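Local coordinates for protein cellulose 1,4-beta-cellobiosidase (PDB 4JJJ) that probably cleaves cellulose to release cellobiose, through the family 48 glycoside hydrolase catalytic domain of a longer, secreted cellulase, at residues A[222-227]-A[415-420]; A[503-508]-A[526-531]. The protein carries 1 engineered substitution. All coordinates share one frame; numbering follows the deposited sequence.

Contact 1. Residues A[222-227]-A[415-420]; sequences APNADA and FGFQVW. Engineered in segment 222-227: N224 (natural residue Asp). With BGC (beta-D-glucopyranose), chain B.
F417 and W420 on helix 416-432 face N224 at the start of helix 223-242, deep in the (alpha/alpha)6 barrel of this family 48 domain. Both aromatic residues belong to the glycan pocket. N224 is an engineered asparagine; the natural residue is an aspartate, the predicted nucleophile. F417 comes first along the helix. The end of its ring comes nearer to N224 than its CB direction suggests, with CE1 4.2 Å from N224 ND2, which sits at the ring edge. The same ring carries CZ to within 3.7 Å of C6 of the bound glucose. One turn on, the W420 indole meets N224 at about a right angle. N224 CG is anti to the backbone N (chi1 -160°), which sends the amide toward W420. The amide and indole planes are 60° apart, and ND2 approaches W420 CE3 obliquely, at 3.6 Å. W420 NE1 is hydrogen-bonded to E625, which helps to set the rotation of the indole. A leucine in place of W420 would probably leave E625 without this donor and open a gap between N224 and the sugar. The far rim of the indole meets the glucose edge-on: O4 lies in the ring plane, 3.4 Å from W420 CH2.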
loop_
_atom_site.group_PDB
_atom_site.type_symbol
_atom_site.label_atom_id
_atom_site.label_comp_id
_atom_site.label_asym_id
_atom_site.label_seq_id
_atom_site.Cartn_x
_atom_site.Cartn_y
_atom_site.Cartn_z
ATOM N N ALA A 222 2.038 -3.741 4.463
ATOM C CA ALA A 222 1.244 -3.087 3.398
ATOM C C ALA A 222 0.974 -4.173 2.351
ATOM O O ALA A 222 1.791 -4.397 1.461
ATOM C CB ALA A 222 2.070 -1.922 2.830
ATOM N N PRO A 223 -0.159 -4.848 2.438
ATOM C CA PRO A 223 -0.403 -6.034 1.586
ATOM C C PRO A 223 -0.434 -5.695 0.096
ATOM O O PRO A 223 -0.109 -6.543 -0.741
ATOM C CB PRO A 223 -1.775 -6.551 2.091
ATOM C CG PRO A 223 -1.793 -6.097 3.536
ATOM C CD PRO A 223 -1.096 -4.732 3.541
ATOM N N ASN A 224 -0.802 -4.498 -0.253
ATOM C CA ASN A 224 -0.738 -4.062 -1.671
ATOM C C ASN A 224 0.694 -4.270 -2.202
ATOM O O ASN A 224 0.895 -4.745 -3.331
ATOM C CB ASN A 224 -1.135 -2.597 -1.834
ATOM C CG ASN A 224 -1.563 -2.201 -3.245
ATOM O OD1 ASN A 224 -1.851 -2.959 -4.088
ATOM N ND2 ASN A 224 -1.669 -0.890 -3.384
ATOM N N ALA A 225 1.688 -3.919 -1.361
ATOM C CA ALA A 225 3.134 -4.027 -1.709
ATOM C C ALA A 225 3.628 -5.464 -1.656
ATOM O O ALA A 225 4.300 -5.835 -2.634
ATOM C CB ALA A 225 3.976 -3.106 -0.821
ATOM N N ASP A 226 3.312 -6.231 -0.619
ATOM C CA ASP A 226 3.860 -7.590 -0.576
ATOM C C ASP A 226 3.209 -8.431 -1.687
ATOM O O ASP A 226 3.908 -9.191 -2.307
ATOM C CB ASP A 226 3.698 -8.238 0.836
ATOM C CG ASP A 226 4.672 -7.734 1.823
ATOM O OD1 ASP A 226 5.033 -6.557 1.806
ATOM O OD2 ASP A 226 5.012 -8.461 2.742
ATOM N N ALA A 227 1.969 -8.175 -2.041
ATOM C CA ALA A 227 1.333 -8.922 -3.131
ATOM C C ALA A 227 2.000 -8.517 -4.431
ATOM O O ALA A 227 2.214 -9.323 -5.340
ATOM C CB ALA A 227 -0.182 -8.640 -3.195
ATOM N N PHE A 415 -8.196 7.831 -8.595
ATOM C CA PHE A 415 -8.212 6.968 -9.771
ATOM C C PHE A 415 -7.034 6.018 -9.864
ATOM O O PHE A 415 -7.203 4.984 -10.515
ATOM C CB PHE A 415 -8.362 7.769 -11.045
ATOM C CG PHE A 415 -8.419 6.978 -12.297
ATOM C CD1 PHE A 415 -9.602 6.372 -12.754
ATOM C CD2 PHE A 415 -7.294 6.823 -13.047
ATOM C CE1 PHE A 415 -9.670 5.664 -13.935
ATOM C CE2 PHE A 415 -7.321 6.102 -14.222
ATOM C CZ PHE A 415 -8.529 5.540 -14.685
ATOM N N GLY A 416 -5.954 6.342 -9.221
ATOM C CA GLY A 416 -4.799 5.431 -9.241
ATOM C C GLY A 416 -5.147 4.031 -8.812
ATOM O O GLY A 416 -4.609 3.058 -9.346
ATOM N N PHE A 417 -6.038 3.850 -7.832
ATOM C CA PHE A 417 -6.309 2.509 -7.400
ATOM C C PHE A 417 -7.056 1.712 -8.453
ATOM O O PHE A 417 -6.963 0.498 -8.529
ATOM C CB PHE A 417 -7.134 2.562 -6.119
ATOM C CG PHE A 417 -6.373 2.771 -4.858
ATOM C CD1 PHE A 417 -5.263 1.989 -4.542
ATOM C CD2 PHE A 417 -6.717 3.801 -4.035
ATOM C CE1 PHE A 417 -4.576 2.175 -3.313
ATOM C CE2 PHE A 417 -6.032 3.991 -2.870
ATOM C CZ PHE A 417 -4.987 3.185 -2.513
ATOM N N GLN A 418 -7.805 2.410 -9.326
ATOM C CA GLN A 418 -8.512 1.747 -10.447
ATOM C C GLN A 418 -7.518 1.028 -11.334
ATOM O O GLN A 418 -7.661 -0.170 -11.622
ATOM C CB GLN A 418 -9.259 2.688 -11.353
ATOM C CG GLN A 418 -10.426 3.451 -10.727
ATOM C CD GLN A 418 -11.505 2.557 -10.296
ATOM O OE1 GLN A 418 -12.052 1.721 -11.114
ATOM N NE2 GLN A 418 -11.879 2.637 -9.014
ATOM N N VAL A 419 -6.433 1.738 -11.725
ATOM C CA VAL A 419 -5.402 1.171 -12.629
ATOM C C VAL A 419 -4.495 0.229 -11.919
ATOM O O VAL A 419 -4.025 -0.756 -12.542
ATOM C CB VAL A 419 -4.727 2.262 -13.443
ATOM C CG1 VAL A 419 -5.679 2.853 -14.471
ATOM C CG2 VAL A 419 -4.129 3.365 -12.602
ATOM N N TRP A 420 -4.162 0.449 -10.686
ATOM C CA TRP A 420 -3.301 -0.516 -9.983
ATOM C C TRP A 420 -3.996 -1.901 -9.921
ATOM O O TRP A 420 -3.380 -2.964 -10.220
ATOM C CB TRP A 420 -2.901 -0.034 -8.649
ATOM C CG TRP A 420 -1.806 0.937 -8.608
ATOM C CD1 TRP A 420 -0.988 1.304 -9.608
ATOM C CD2 TRP A 420 -1.289 1.569 -7.417
ATOM N NE1 TRP A 420 -0.052 2.172 -9.142
ATOM C CE2 TRP A 420 -0.182 2.327 -7.795
ATOM C CE3 TRP A 420 -1.677 1.528 -6.075
ATOM C CZ2 TRP A 420 0.576 3.036 -6.887
ATOM C CZ3 TRP A 420 -0.920 2.245 -5.139
ATOM C CH2 TRP A 420 0.188 2.976 -5.547
HETATM C C2 BGC B . 1.397 7.688 -3.120
HETATM C C3 BGC B . 1.518 6.180 -2.917
HETATM C C4 BGC B . 0.208 5.612 -2.296
HETATM C C5 BGC B . -1.056 6.121 -3.033
HETATM C C6 BGC B . -2.306 5.700 -2.297
HETATM C C1 BGC B . 0.143 8.056 -3.890
HETATM O O2 BGC B . 2.512 8.161 -3.863
HETATM O O3 BGC B . 2.673 5.948 -2.073
HETATM O O4 BGC B . 0.282 4.172 -2.328
HETATM O O5 BGC B . -0.971 7.548 -3.130
HETATM O O6 BGC B . -2.298 6.181 -0.966
#

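Contact 2. Residues A[503-508]-A[526-531]; sequences AALAKT and EGLLDA. With ZN (zinc ion), chain S; NA (sodium ion), chain J.
L528 reaches from helix 519-533 onto L505 and A506 of helix 499-516. These consecutive helices form an antiparallel helical hairpin in the (alpha/alpha)6 fold, about 22 Å from the chain centre to the centre of the contact. Their local axes come within 9.0 Å and run at 150° to each other.

The contact between them is apolar. L528 CD1 rests against L505 CD2 at 3.7 Å, and the two leucine side chains cross obliquely. With chi1 at 177°, the isobutyl group of L505 trails away from its backbone N and offers CD2 to L528 CD1. The CB of A506 points toward helix 519-533. It lies 4.1 Å from L528 CB and 4.0 Å from L529 CD2. The backbones are nearest here, with A506 CA 6.0 Å from L528 CA.

Polar bonds do not join the two segments. T508 OG1 donates to A504 O, which also accepts from T508 N on the opposite face of its carbonyl plane. K507 NZ forms salt bridges with E423 of helix 416-432 and E625 of helix 620-637.

Metals bind on a partly exposed flank of helix 519-533. E526 OE2 holds zinc at 1.9 Å, a site shared with H633 of helix 620-637. D530 OD1 binds sodium at 2.4 Å. Water 1 joins the sodium to E526 O and OE1.

Apolar contacts alone thus join the two segments, and the zinc instead ties helix 519-533 to helix 620-637.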
loop_
_atom_site.group_PDB
_atom_site.type_symbol
_atom_site.label_atom_id
_atom_site.label_comp_id
_atom_site.label_asym_id
_atom_site.label_seq_id
_atom_site.Cartn_x
_atom_site.Cartn_y
_atom_site.Cartn_z
ATOM N N ALA A 503 1.101 5.579 -16.680
ATOM C CA ALA A 503 1.799 4.348 -17.074
ATOM C C ALA A 503 0.985 3.106 -16.730
ATOM O O ALA A 503 0.922 2.186 -17.530
ATOM C CB ALA A 503 3.154 4.377 -16.446
ATOM N N ALA A 504 0.329 3.098 -15.557
ATOM C CA ALA A 504 -0.476 1.964 -15.187
ATOM C C ALA A 504 -1.693 1.869 -16.102
ATOM O O ALA A 504 -2.139 0.759 -16.454
ATOM C CB ALA A 504 -0.896 2.101 -13.713
ATOM N N LEU A 505 -2.282 2.987 -16.499
ATOM C CA LEU A 505 -3.407 2.981 -17.416
ATOM C C LEU A 505 -2.947 2.425 -18.784
ATOM O O LEU A 505 -3.603 1.557 -19.354
ATOM C CB LEU A 505 -3.987 4.387 -17.535
ATOM C CG LEU A 505 -5.135 4.536 -18.537
ATOM C CD1 LEU A 505 -6.258 3.570 -18.202
ATOM C CD2 LEU A 505 -5.561 5.997 -18.564
ATOM N N ALA A 506 -1.816 2.880 -19.271
ATOM C CA ALA A 506 -1.277 2.415 -20.528
ATOM C C ALA A 506 -1.082 0.891 -20.455
ATOM O O ALA A 506 -1.445 0.170 -21.428
ATOM C CB ALA A 506 0.009 3.047 -20.849
ATOM N N LYS A 507 -0.512 0.362 -19.351
ATOM C CA LYS A 507 -0.319 -1.080 -19.253
ATOM C C LYS A 507 -1.629 -1.834 -19.248
ATOM O O LYS A 507 -1.771 -2.899 -19.879
ATOM C CB LYS A 507 0.537 -1.403 -18.085
ATOM C CG LYS A 507 2.023 -1.091 -18.277
ATOM C CD LYS A 507 2.851 -1.526 -17.128
ATOM C CE LYS A 507 2.714 -0.617 -15.899
ATOM N NZ LYS A 507 3.102 -1.336 -14.618
ATOM N N THR A 508 -2.561 -1.348 -18.442
ATOM C CA THR A 508 -3.832 -2.010 -18.357
ATOM C C THR A 508 -4.425 -2.198 -19.743
ATOM O O THR A 508 -4.897 -3.296 -20.096
ATOM C CB THR A 508 -4.849 -1.144 -17.501
ATOM O OG1 THR A 508 -4.336 -1.067 -16.192
ATOM C CG2 THR A 508 -6.173 -1.797 -17.346
ATOM N N GLU A 526 -1.118 3.549 -26.862
ATOM C CA GLU A 526 0.009 4.033 -27.653
ATOM C C GLU A 526 0.110 5.562 -27.486
ATOM O O GLU A 526 1.233 6.097 -27.394
ATOM C CB GLU A 526 -0.190 3.735 -29.132
ATOM C CG GLU A 526 -0.082 2.274 -29.510
ATOM C CD GLU A 526 1.331 1.673 -29.559
ATOM O OE1 GLU A 526 2.291 2.150 -28.915
ATOM O OE2 GLU A 526 1.476 0.661 -30.314
ATOM N N GLY A 527 -1.031 6.260 -27.442
ATOM C CA GLY A 527 -1.049 7.703 -27.236
ATOM C C GLY A 527 -0.525 8.134 -25.883
ATOM O O GLY A 527 0.176 9.098 -25.756
ATOM N N LEU A 528 -0.845 7.326 -24.857
ATOM C CA LEU A 528 -0.272 7.534 -23.518
ATOM C C LEU A 528 1.256 7.321 -23.442
ATOM O O LEU A 528 1.987 8.126 -22.848
ATOM C CB LEU A 528 -0.983 6.662 -22.492
ATOM C CG LEU A 528 -2.474 6.989 -22.286
ATOM C CD1 LEU A 528 -3.088 6.024 -21.325
ATOM C CD2 LEU A 528 -2.649 8.460 -21.839
ATOM N N LEU A 529 1.784 6.312 -24.128
ATOM C CA LEU A 529 3.213 6.094 -24.115
ATOM C C LEU A 529 3.928 7.245 -24.872
ATOM O O LEU A 529 4.948 7.716 -24.446
ATOM C CB LEU A 529 3.546 4.779 -24.827
ATOM C CG LEU A 529 3.082 3.478 -24.177
ATOM C CD1 LEU A 529 3.502 2.279 -25.045
ATOM C CD2 LEU A 529 3.554 3.393 -22.769
ATOM N N ASP A 530 3.319 7.732 -25.949
ATOM C CA ASP A 530 3.901 8.866 -26.647
ATOM C C ASP A 530 3.943 10.059 -25.707
ATOM O O ASP A 530 4.900 10.841 -25.731
ATOM C CB ASP A 530 3.052 9.256 -27.845
ATOM C CG ASP A 530 3.165 8.327 -29.013
ATOM O OD1 ASP A 530 4.124 7.590 -29.061
ATOM O OD2 ASP A 530 2.272 8.376 -29.905
ATOM N N ALA A 531 2.827 10.291 -25.007
ATOM C CA ALA A 531 2.711 11.398 -24.059
ATOM C C ALA A 531 3.778 11.350 -23.005
ATOM O O ALA A 531 4.421 12.339 -22.690
ATOM C CB ALA A 531 1.313 11.379 -23.459
HETATM ZN ZN ZN S . 3.346 0.184 -30.421
HETATM NA NA NA J . 3.702 5.999 -30.792
HETATM O O HOH W 1 3.264 4.733 -28.791
HETATM O O HOH W 2 4.532 1.633 -31.259
HETATM O O HOH W 3 3.678 3.630 -31.949
HETATM O O HOH W 4 1.880 6.104 -31.368
HETATM O O HOH W 5 3.620 7.615 -32.083
#

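In the fold
Of the helices in these contacts, 223-242 is the first along the chain. Contact 1 closes a long loop of 187 residues, bringing the start of helix 416-432 to face that of helix 223-242 near the centre of the chain. Contact 2 opens only after contact 1 has closed and spans just 17 residues, joining the consecutive helices 499-516 and 519-533. The two loops are therefore in series and neither nest nor cross. Their centres lie about 18 Å apart, yet they touch: V419 CG2 of 415-420 packs on A504 CB of 503-508 at 3.6 Å. Helix 416-432 thus links the glycan pocket, through helix 499-516, to the peripheral helix 519-533 that carries metal ligands.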